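Local coordinates for protein serine racemase (Enterococcus faecalis, PDB 4ECL) that belongs to the alanine racemase family, as the cytoplasmic domain of VanTG, with an N-terminal TIM-barrel-type domain and a C-terminal beta-rich domain, at residues D5-N19 with L239-V251. Residues are numbered along the deposited sequence; the frame is centred on the assembly and turned at random.
Sequences DRAYLEINLNNLEHN and LDLRPVLSLKAKV
Leu9 packs against Leu245 and Leu247 where strand 7-11 pairs antiparallel with strand 245-250. In this alanine racemase fold, the N-terminal strand thus joins the sheet of the C-terminal domain, and strand 369-372 pairs in parallel with the other edge of strand 7-11. Leu9 CD2 lies 3.7 Å from both Leu245 CD1 and Leu247 CD1. Ile11 CG2 meets Val244 CG1 at 3.6 Å, while Val244 CG2 reaches Leu16 on helix 13-25. On the other sheet face, Lys248 CB sits over the Tyr8 ring, 3.7 Å from its centroid. Lys248 then bends at chi2 (-86°), and its NZ hydrogen-bonds to Thr334 OG1. Glu10 OE1 forms a salt bridge with Arg373.

Asn12 N donates an almost straight hydrogen bond (179°) to Val244 O, and Asn12 OD1 caps the helix at Asn15 N. Beyond the strands, helix side chains grip the loop backbone. Asn15 ND2 donates to Pro243 O. Asn19 binds Arg242 twice: OD1 takes Arg242 N on a lone pair at 2.8 Å, and ND2 gives to Arg242 O at 2.9 Å. At the polar edge the extended Arg242 lays its guanidinium flat on the His18 ring, planes 10° apart. His18 NE2 donates within its ring plane to Asp240 O at 2.6 Å.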
loop_
_atom_site.group_PDB
_atom_site.type_symbol
_atom_site.label_atom_id
_atom_site.label_comp_id
_atom_site.label_asym_id
_atom_site.label_seq_id
_atom_site.Cartn_x
_atom_site.Cartn_y
_atom_site.Cartn_z
ATOM N N ASP A 5 8.451 15.243 -10.620
ATOM C CA ASP A 5 9.729 14.729 -11.110
ATOM C C ASP A 5 9.807 13.205 -11.297
ATOM O O ASP A 5 10.506 12.726 -12.194
ATOM C CB ASP A 5 10.876 15.202 -10.211
ATOM C CG ASP A 5 11.205 16.670 -10.413
ATOM O OD1 ASP A 5 10.637 17.291 -11.337
ATOM O OD2 ASP A 5 12.045 17.203 -9.655
ATOM N N ARG A 6 9.098 12.448 -10.460
ATOM C CA ARG A 6 9.255 10.991 -10.427
ATOM C C ARG A 6 7.971 10.217 -10.753
ATOM O O ARG A 6 7.822 9.670 -11.841
ATOM C CB ARG A 6 9.807 10.562 -9.058
ATOM C CG ARG A 6 9.905 9.064 -8.836
ATOM C CD ARG A 6 10.169 8.767 -7.373
ATOM N NE ARG A 6 10.046 7.342 -7.087
ATOM C CZ ARG A 6 9.015 6.785 -6.453
ATOM N NH1 ARG A 6 9.003 5.476 -6.243
ATOM N NH2 ARG A 6 8.003 7.528 -6.020
ATOM N N ALA A 7 7.060 10.142 -9.794
ATOM C CA ALA A 7 5.792 9.458 -10.004
ATOM C C ALA A 7 4.762 10.156 -9.158
ATOM O O ALA A 7 5.050 10.560 -8.032
ATOM C CB ALA A 7 5.894 7.987 -9.617
ATOM N N TYR A 8 3.556 10.299 -9.690
ATOM C CA TYR A 8 2.558 11.101 -9.009
ATOM C C TYR A 8 1.156 10.746 -9.443
ATOM O O TYR A 8 0.957 10.120 -10.493
ATOM C CB TYR A 8 2.826 12.593 -9.239
ATOM C CG TYR A 8 2.927 12.967 -10.693
ATOM C CD1 TYR A 8 4.126 12.833 -11.376
ATOM C CD2 TYR A 8 1.824 13.448 -11.391
ATOM C CE1 TYR A 8 4.239 13.172 -12.718
ATOM C CE2 TYR A 8 1.922 13.792 -12.742
ATOM C CZ TYR A 8 3.136 13.649 -13.389
ATOM O OH TYR A 8 3.263 13.977 -14.716
ATOM N N LEU A 9 0.197 11.120 -8.602
ATOM C CA LEU A 9 -1.210 11.015 -8.921
ATOM C C LEU A 9 -1.703 12.390 -9.322
ATOM O O LEU A 9 -1.304 13.400 -8.739
ATOM C CB LEU A 9 -2.016 10.526 -7.720
ATOM C CG LEU A 9 -1.750 9.096 -7.250
ATOM C CD1 LEU A 9 -2.363 8.870 -5.885
ATOM C CD2 LEU A 9 -2.297 8.098 -8.256
ATOM N N GLU A 10 -2.577 12.413 -10.320
ATOM C CA GLU A 10 -3.166 13.647 -10.799
ATOM C C GLU A 10 -4.654 13.532 -10.535
ATOM O O GLU A 10 -5.291 12.561 -10.944
ATOM C CB GLU A 10 -2.880 13.825 -12.299
ATOM C CG GLU A 10 -1.830 14.865 -12.616
ATOM C CD GLU A 10 -1.722 15.167 -14.112
ATOM O OE1 GLU A 10 -0.590 15.384 -14.591
ATOM O OE2 GLU A 10 -2.767 15.190 -14.798
ATOM N N ILE A 11 -5.191 14.495 -9.792
ATOM C CA ILE A 11 -6.589 14.471 -9.361
ATOM C C ILE A 11 -7.399 15.492 -10.156
ATOM O O ILE A 11 -7.193 16.705 -10.015
ATOM C CB ILE A 11 -6.704 14.798 -7.861
ATOM C CG1 ILE A 11 -5.887 13.809 -7.037
ATOM C CG2 ILE A 11 -8.152 14.753 -7.409
ATOM C CD1 ILE A 11 -6.301 12.368 -7.246
ATOM N N ASN A 12 -8.305 15.006 -11.005
ATOM C CA ASN A 12 -9.092 15.904 -11.847
ATOM C C ASN A 12 -10.285 16.451 -11.056
ATOM O O ASN A 12 -11.349 15.815 -10.982
ATOM C CB ASN A 12 -9.558 15.203 -13.127
ATOM C CG ASN A 12 -10.206 16.177 -14.131
ATOM O OD1 ASN A 12 -10.787 17.187 -13.740
ATOM N ND2 ASN A 12 -10.089 15.875 -15.423
ATOM N N LEU A 13 -10.098 17.627 -10.465
ATOM C CA LEU A 13 -11.123 18.220 -9.609
ATOM C C LEU A 13 -12.395 18.590 -10.380
ATOM O O LEU A 13 -13.496 18.538 -9.841
ATOM C CB LEU A 13 -10.562 19.434 -8.863
ATOM C CG LEU A 13 -9.577 19.079 -7.755
ATOM C CD1 LEU A 13 -9.252 20.315 -6.941
ATOM C CD2 LEU A 13 -10.099 17.954 -6.855
ATOM N N ASN A 14 -12.240 18.961 -11.641
ATOM C CA ASN A 14 -13.391 19.226 -12.476
ATOM C C ASN A 14 -14.235 17.982 -12.636
ATOM O O ASN A 14 -15.452 18.047 -12.566
ATOM C CB ASN A 14 -12.966 19.753 -13.846
ATOM C CG ASN A 14 -12.876 21.256 -13.875
ATOM O OD1 ASN A 14 -13.854 21.941 -14.187
ATOM N ND2 ASN A 14 -11.710 21.785 -13.529
ATOM N N ASN A 15 -13.581 16.847 -12.844
ATOM C CA ASN A 15 -14.290 15.592 -12.990
ATOM C C ASN A 15 -14.997 15.193 -11.695
ATOM O O ASN A 15 -16.101 14.648 -11.725
ATOM C CB ASN A 15 -13.331 14.493 -13.426
ATOM C CG ASN A 15 -13.241 14.365 -14.923
ATOM O OD1 ASN A 15 -13.841 15.150 -15.667
ATOM N ND2 ASN A 15 -12.488 13.366 -15.384
ATOM N N LEU A 16 -14.353 15.475 -10.563
ATOM C CA LEU A 16 -14.918 15.173 -9.249
ATOM C C LEU A 16 -16.192 15.977 -9.000
ATOM O O LEU A 16 -17.180 15.447 -8.490
ATOM C CB LEU A 16 -13.903 15.472 -8.144
ATOM C CG LEU A 16 -14.342 15.287 -6.684
ATOM C CD1 LEU A 16 -14.638 13.833 -6.358
ATOM C CD2 LEU A 16 -13.270 15.824 -5.747
ATOM N N GLU A 17 -16.142 17.259 -9.349
ATOM C CA GLU A 17 -17.276 18.164 -9.227
ATOM C C GLU A 17 -18.414 17.712 -10.135
ATOM O O GLU A 17 -19.586 17.803 -9.770
ATOM C CB GLU A 17 -16.840 19.581 -9.602
ATOM C CG GLU A 17 -17.876 20.670 -9.369
ATOM C CD GLU A 17 -17.356 22.029 -9.798
ATOM O OE1 GLU A 17 -16.342 22.061 -10.524
ATOM O OE2 GLU A 17 -17.938 23.059 -9.405
ATOM N N HIS A 18 -18.070 17.250 -11.334
ATOM C CA HIS A 18 -19.081 16.721 -12.242
ATOM C C HIS A 18 -19.766 15.531 -11.599
ATOM O O HIS A 18 -20.989 15.397 -11.663
ATOM C CB HIS A 18 -18.475 16.305 -13.587
ATOM C CG HIS A 18 -19.395 15.473 -14.427
ATOM N ND1 HIS A 18 -20.260 16.021 -15.353
ATOM C CD2 HIS A 18 -19.596 14.133 -14.473
ATOM C CE1 HIS A 18 -20.952 15.056 -15.932
ATOM N NE2 HIS A 18 -20.567 13.901 -15.422
ATOM N N ASN A 19 -18.978 14.663 -10.975
ATOM C CA ASN A 19 -19.550 13.492 -10.311
ATOM C C ASN A 19 -20.504 13.855 -9.182
ATOM O O ASN A 19 -21.594 13.284 -9.079
ATOM C CB ASN A 19 -18.445 12.550 -9.813
ATOM C CG ASN A 19 -17.641 11.966 -10.954
ATOM O OD1 ASN A 19 -18.096 11.963 -12.104
ATOM N ND2 ASN A 19 -16.439 11.471 -10.652
ATOM N N LEU A 239 -25.385 6.438 -14.919
ATOM C CA LEU A 239 -24.967 7.816 -14.737
ATOM C C LEU A 239 -23.707 8.119 -15.534
ATOM O O LEU A 239 -22.917 7.222 -15.856
ATOM C CB LEU A 239 -24.724 8.108 -13.253
ATOM C CG LEU A 239 -25.948 7.956 -12.345
ATOM C CD1 LEU A 239 -25.601 8.366 -10.920
ATOM C CD2 LEU A 239 -27.098 8.786 -12.888
ATOM N N ASP A 240 -23.526 9.397 -15.842
ATOM C CA ASP A 240 -22.354 9.865 -16.556
ATOM C C ASP A 240 -21.295 10.240 -15.536
ATOM O O ASP A 240 -21.210 11.390 -15.116
ATOM C CB ASP A 240 -22.718 11.076 -17.424
ATOM C CG ASP A 240 -21.545 11.583 -18.242
ATOM O OD1 ASP A 240 -20.624 10.784 -18.520
ATOM O OD2 ASP A 240 -21.544 12.779 -18.606
ATOM N N LEU A 241 -20.502 9.257 -15.120
ATOM C CA LEU A 241 -19.457 9.480 -14.123
ATOM C C LEU A 241 -18.081 9.527 -14.794
ATOM O O LEU A 241 -17.800 8.760 -15.721
ATOM C CB LEU A 241 -19.507 8.386 -13.056
ATOM C CG LEU A 241 -20.841 8.331 -12.315
ATOM C CD1 LEU A 241 -20.937 7.072 -11.480
ATOM C CD2 LEU A 241 -21.011 9.583 -11.457
ATOM N N ARG A 242 -17.230 10.441 -14.347
ATOM C CA ARG A 242 -15.951 10.634 -15.021
ATOM C C ARG A 242 -14.776 10.368 -14.069
ATOM O O ARG A 242 -14.814 10.796 -12.919
ATOM C CB ARG A 242 -15.883 12.034 -15.625
ATOM C CG ARG A 242 -16.994 12.282 -16.656
ATOM C CD ARG A 242 -16.933 13.661 -17.281
ATOM N NE ARG A 242 -18.066 13.874 -18.178
ATOM C CZ ARG A 242 -18.555 15.067 -18.497
ATOM N NH1 ARG A 242 -18.020 16.171 -17.989
ATOM N NH2 ARG A 242 -19.593 15.155 -19.319
ATOM N N PRO A 243 -13.732 9.665 -14.553
ATOM C CA PRO A 243 -12.603 9.266 -13.693
ATOM C C PRO A 243 -11.851 10.472 -13.138
ATOM O O PRO A 243 -11.538 11.415 -13.875
ATOM C CB PRO A 243 -11.694 8.470 -14.641
ATOM C CG PRO A 243 -12.061 8.935 -16.021
ATOM C CD PRO A 243 -13.537 9.240 -15.951
ATOM N N VAL A 244 -11.584 10.437 -11.839
ATOM C CA VAL A 244 -10.927 11.541 -11.153
ATOM C C VAL A 244 -9.403 11.364 -11.081
ATOM O O VAL A 244 -8.644 12.342 -11.172
ATOM C CB VAL A 244 -11.508 11.708 -9.729
ATOM C CG1 VAL A 244 -10.726 12.750 -8.931
ATOM C CG2 VAL A 244 -12.991 12.079 -9.805
ATOM N N LEU A 245 -8.959 10.116 -10.925
ATOM C CA LEU A 245 -7.543 9.848 -10.674
ATOM C C LEU A 245 -6.746 9.450 -11.908
ATOM O O LEU A 245 -7.172 8.600 -12.690
ATOM C CB LEU A 245 -7.396 8.759 -9.602
ATOM C CG LEU A 245 -5.992 8.324 -9.169
ATOM C CD1 LEU A 245 -6.000 7.917 -7.700
ATOM C CD2 LEU A 245 -5.474 7.165 -10.034
ATOM N N SER A 246 -5.563 10.039 -12.054
ATOM C CA SER A 246 -4.574 9.525 -12.991
ATOM C C SER A 246 -3.299 9.167 -12.254
ATOM O O SER A 246 -2.961 9.810 -11.262
ATOM C CB SER A 246 -4.250 10.565 -14.062
ATOM O OG SER A 246 -5.302 10.644 -14.992
ATOM N N LEU A 247 -2.594 8.153 -12.750
ATOM C CA LEU A 247 -1.281 7.763 -12.215
ATOM C C LEU A 247 -0.184 7.928 -13.272
ATOM O O LEU A 247 -0.264 7.347 -14.365
ATOM C CB LEU A 247 -1.309 6.320 -11.725
ATOM C CG LEU A 247 0.013 5.716 -11.220
ATOM C CD1 LEU A 247 0.525 6.436 -9.984
ATOM C CD2 LEU A 247 -0.149 4.227 -10.961
ATOM N N LYS A 248 0.847 8.703 -12.936
ATOM C CA LYS A 248 1.845 9.130 -13.924
ATOM C C LYS A 248 3.264 8.881 -13.429
ATOM O O LYS A 248 3.510 8.837 -12.225
ATOM C CB LYS A 248 1.711 10.625 -14.201
ATOM C CG LYS A 248 0.320 11.105 -14.531
ATOM C CD LYS A 248 0.010 10.971 -15.998
ATOM C CE LYS A 248 -1.271 11.720 -16.321
ATOM N NZ LYS A 248 -1.583 11.736 -17.769
ATOM N N ALA A 249 4.198 8.741 -14.366
ATOM C CA ALA A 249 5.614 8.602 -14.015
ATOM C C ALA A 249 6.501 9.028 -15.182
ATOM O O ALA A 249 6.165 8.774 -16.342
ATOM C CB ALA A 249 5.931 7.166 -13.582
ATOM N N LYS A 250 7.620 9.683 -14.874
ATOM C CA LYS A 250 8.538 10.177 -15.905
ATOM C C LYS A 250 9.722 9.256 -16.175
ATOM O O LYS A 250 10.408 8.837 -15.242
ATOM C CB LYS A 250 9.024 11.590 -15.558
ATOM C CG LYS A 250 7.951 12.646 -15.852
ATOM C CD LYS A 250 8.302 13.997 -15.268
ATOM C CE LYS A 250 7.171 14.992 -15.483
ATOM N NZ LYS A 250 7.525 16.334 -14.945
ATOM N N VAL A 251 9.949 8.951 -17.456
ATOM C CA VAL A 251 11.077 8.122 -17.889
ATOM C C VAL A 251 12.414 8.670 -17.385
ATOM O O VAL A 251 12.701 9.860 -17.509
ATOM C CB VAL A 251 11.168 8.037 -19.436
ATOM C CG1 VAL A 251 12.345 7.184 -19.843
ATOM C CG2 VAL A 251 9.867 7.497 -20.038
HETATM O O HOH W 1 8.738 18.040 -12.785
HETATM O O HOH W 2 -6.660 12.809 -13.483
HETATM O O HOH W 3 -15.976 16.585 -16.298
#